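PDB 3KHY: propionate kinase from Francisella tularensis subsp. tularensis, which probably catalyses the reversible, magnesium-dependent transfer of a phosphate from ATP to acetate or propionate, giving the acyl phosphate and ADP. Local coordinates for residues E325-A328 / N329-K332. Numbering follows the deposited sequence.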
ATOM      1  N   GLU A 325      -2.700  21.507 -10.428  1.00 14.88           N
ATOM      2  CA  GLU A 325      -3.274  22.755 -10.936  1.00 17.32           C
ATOM      3  C   GLU A 325      -2.775  23.134 -12.327  1.00 16.20           C
ATOM      4  O   GLU A 325      -3.468  23.822 -13.074  1.00 14.56           O
ATOM      5  CB  GLU A 325      -2.990  23.910  -9.961  1.00 14.67           C
ATOM      6  CG  GLU A 325      -3.732  23.785  -8.626  1.00 14.55           C
ATOM      7  CD  GLU A 325      -3.151  24.680  -7.525  1.00 21.00           C
ATOM      8  OE1 GLU A 325      -2.662  25.793  -7.830  1.00 20.42           O
ATOM      9  OE2 GLU A 325      -3.181  24.267  -6.349  1.00 20.01           O
ATOM     10  N   ASN A 326      -1.575  22.681 -12.668  1.00 13.50           N
ATOM     11  CA  ASN A 326      -0.844  23.242 -13.798  1.00 17.37           C
ATOM     12  C   ASN A 326      -0.472  22.267 -14.912  1.00 22.66           C
ATOM     13  O   ASN A 326      -0.297  22.678 -16.056  1.00 20.99           O
ATOM     14  CB  ASN A 326       0.416  23.938 -13.287  1.00 21.92           C
ATOM     15  CG  ASN A 326       0.092  25.118 -12.393  1.00 23.88           C
ATOM     16  OD1 ASN A 326      -0.573  26.056 -12.824  1.00 21.66           O
ATOM     17  ND2 ASN A 326       0.540  25.065 -11.138  1.00 14.87           N
ATOM     18  N   ALA A 327      -0.348  20.988 -14.578  1.00 14.77           N
ATOM     19  CA  ALA A 327       0.151  19.998 -15.541  1.00 14.84           C
ATOM     20  C   ALA A 327      -0.971  19.326 -16.357  1.00 16.35           C
ATOM     21  O   ALA A 327      -1.445  18.263 -15.995  1.00 13.67           O
ATOM     22  CB  ALA A 327       1.005  18.940 -14.810  1.00 12.56           C
ATOM     23  N   ALA A 328      -1.390  19.941 -17.462  1.00 17.09           N
ATOM     24  CA  ALA A 328      -2.486  19.377 -18.255  1.00 17.27           C
ATOM     25  C   ALA A 328      -2.161  17.982 -18.768  1.00 17.82           C
ATOM     26  O   ALA A 328      -3.033  17.128 -18.833  1.00 14.14           O
ATOM     27  CB  ALA A 328      -2.854  20.308 -19.437  1.00 14.72           C
ATOM     28  N   ASN A 329      -0.911  17.756 -19.160  1.00 15.81           N
ATOM     29  CA  ASN A 329      -0.513  16.461 -19.705  1.00 17.40           C
ATOM     30  C   ASN A 329      -0.645  15.336 -18.670  1.00 19.27           C
ATOM     31  O   ASN A 329      -1.007  14.201 -18.994  1.00 13.31           O
ATOM     32  CB  ASN A 329       0.936  16.528 -20.219  1.00 18.08           C
ATOM     33  CG  ASN A 329       1.948  16.835 -19.099  1.00 23.26           C
ATOM     34  OD1 ASN A 329       1.803  17.815 -18.355  1.00 18.80           O
ATOM     35  ND2 ASN A 329       2.971  15.990 -18.976  1.00 19.52           N
ATOM     36  N   ILE A 330      -0.330  15.655 -17.422  1.00 13.98           N
ATOM     37  CA  ILE A 330      -0.408  14.673 -16.352  1.00 12.79           C
ATOM     38  C   ILE A 330      -1.858  14.331 -15.990  1.00 13.62           C
ATOM     39  O   ILE A 330      -2.199  13.173 -15.786  1.00 12.58           O
ATOM     40  CB  ILE A 330       0.318  15.157 -15.079  1.00 14.47           C
ATOM     41  CG1 ILE A 330       1.802  15.365 -15.364  1.00 14.99           C
ATOM     42  CG2 ILE A 330       0.111  14.161 -13.954  1.00 12.53           C
ATOM     43  CD1 ILE A 330       2.517  14.146 -15.878  1.00 13.39           C
ATOM     44  N   ARG A 331      -2.706  15.344 -15.907  1.00  9.71           N
ATOM     45  CA  ARG A 331      -4.122  15.100 -15.680  1.00 10.05           C
ATOM     46  C   ARG A 331      -4.703  14.254 -16.823  1.00 10.96           C
ATOM     47  O   ARG A 331      -5.467  13.328 -16.586  1.00 11.29           O
ATOM     48  CB  ARG A 331      -4.871  16.439 -15.574  1.00 14.77           C
ATOM     49  CG  ARG A 331      -4.486  17.296 -14.348  1.00  8.85           C
ATOM     50  CD  ARG A 331      -5.494  18.455 -14.165  1.00 10.54           C
ATOM     51  NE  ARG A 331      -5.525  19.323 -15.354  1.00 13.39           N
ATOM     52  CZ  ARG A 331      -5.037  20.558 -15.428  1.00 13.11           C
ATOM     53  NH1 ARG A 331      -4.464  21.146 -14.377  1.00 15.07           N
ATOM     54  NH2 ARG A 331      -5.135  21.228 -16.573  1.00 15.50           N
ATOM     55  N   LYS A 332      -4.336  14.581 -18.062  1.00 10.76           N
ATOM     56  CA  LYS A 332      -4.808  13.818 -19.217  1.00 15.32           C
ATOM     57  C   LYS A 332      -4.391  12.344 -19.100  1.00 14.40           C
ATOM     58  O   LYS A 332      -5.158  11.435 -19.397  1.00 15.07           O
ATOM     59  CB  LYS A 332      -4.255  14.422 -20.506  1.00 13.64           C
ATOM     60  CG  LYS A 332      -4.437  13.544 -21.747  1.00 20.06           C
ATOM     61  CD  LYS A 332      -3.793  14.196 -22.970  1.00 31.30           C
ATOM     62  CE  LYS A 332      -4.043  13.384 -24.233  1.00 44.15           C
ATOM     63  NZ  LYS A 332      -3.296  13.927 -25.412  1.00 51.80           N
TER
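Arg331 folds its guanidinium back over Ala328, with NH2 3.6 Å from Ala328 CA, at the start of helix 328-337. Ala327 is the N-cap of this helix in the actin-like ATPase fold, and the preceding residues Glu325 and Asn326 belong to the predicted ATP site. The helix is opened by backbone atoms: Ala327 O receives Arg331 N in a nearly straight bond of 3.2 Å (172°) and a weaker, bent one from Ile330 N. One residue further on, Lys332 N bonds to Ala328 O at 3.0 Å, and Asn350 ND2 bonds to the same oxygen.

A bend at chi3 (-60°) turns the arginine chain back toward the residues before the helix, with Ala328 CA and Ala327 O over one face of the guanidinium. The small methyl of Ala328 lets the flat group lie this near the backbone. Arg331 NH1 reaches the backbone of Gly324 and Glu325, bonding to Gly324 O and lying 3.1 Å from Glu325 O. NE bonds to Asn350 OD1 in helix 347-351 and NH2 to Ser353 OG just beyond it, so the planar cation links the helix start to both from a buried place, suiting a residue with several N-H groups.

Ile330 serves the apolar side: its CG1 lies 3.7 Å from Ala327 CB, and the branched chain packs on Met275, Ile293 and Phe296, joining the helix to helices 275-283 and 287-307. In Asn329, chi1 of 62° sets CG between the backbone N and the carbonyl carbon, which turns the short amide back beside Ala327. Its ND2 bonds to Ser279 OG, while Asn329 OD1 stands 3.8 Å from Ala327 CB.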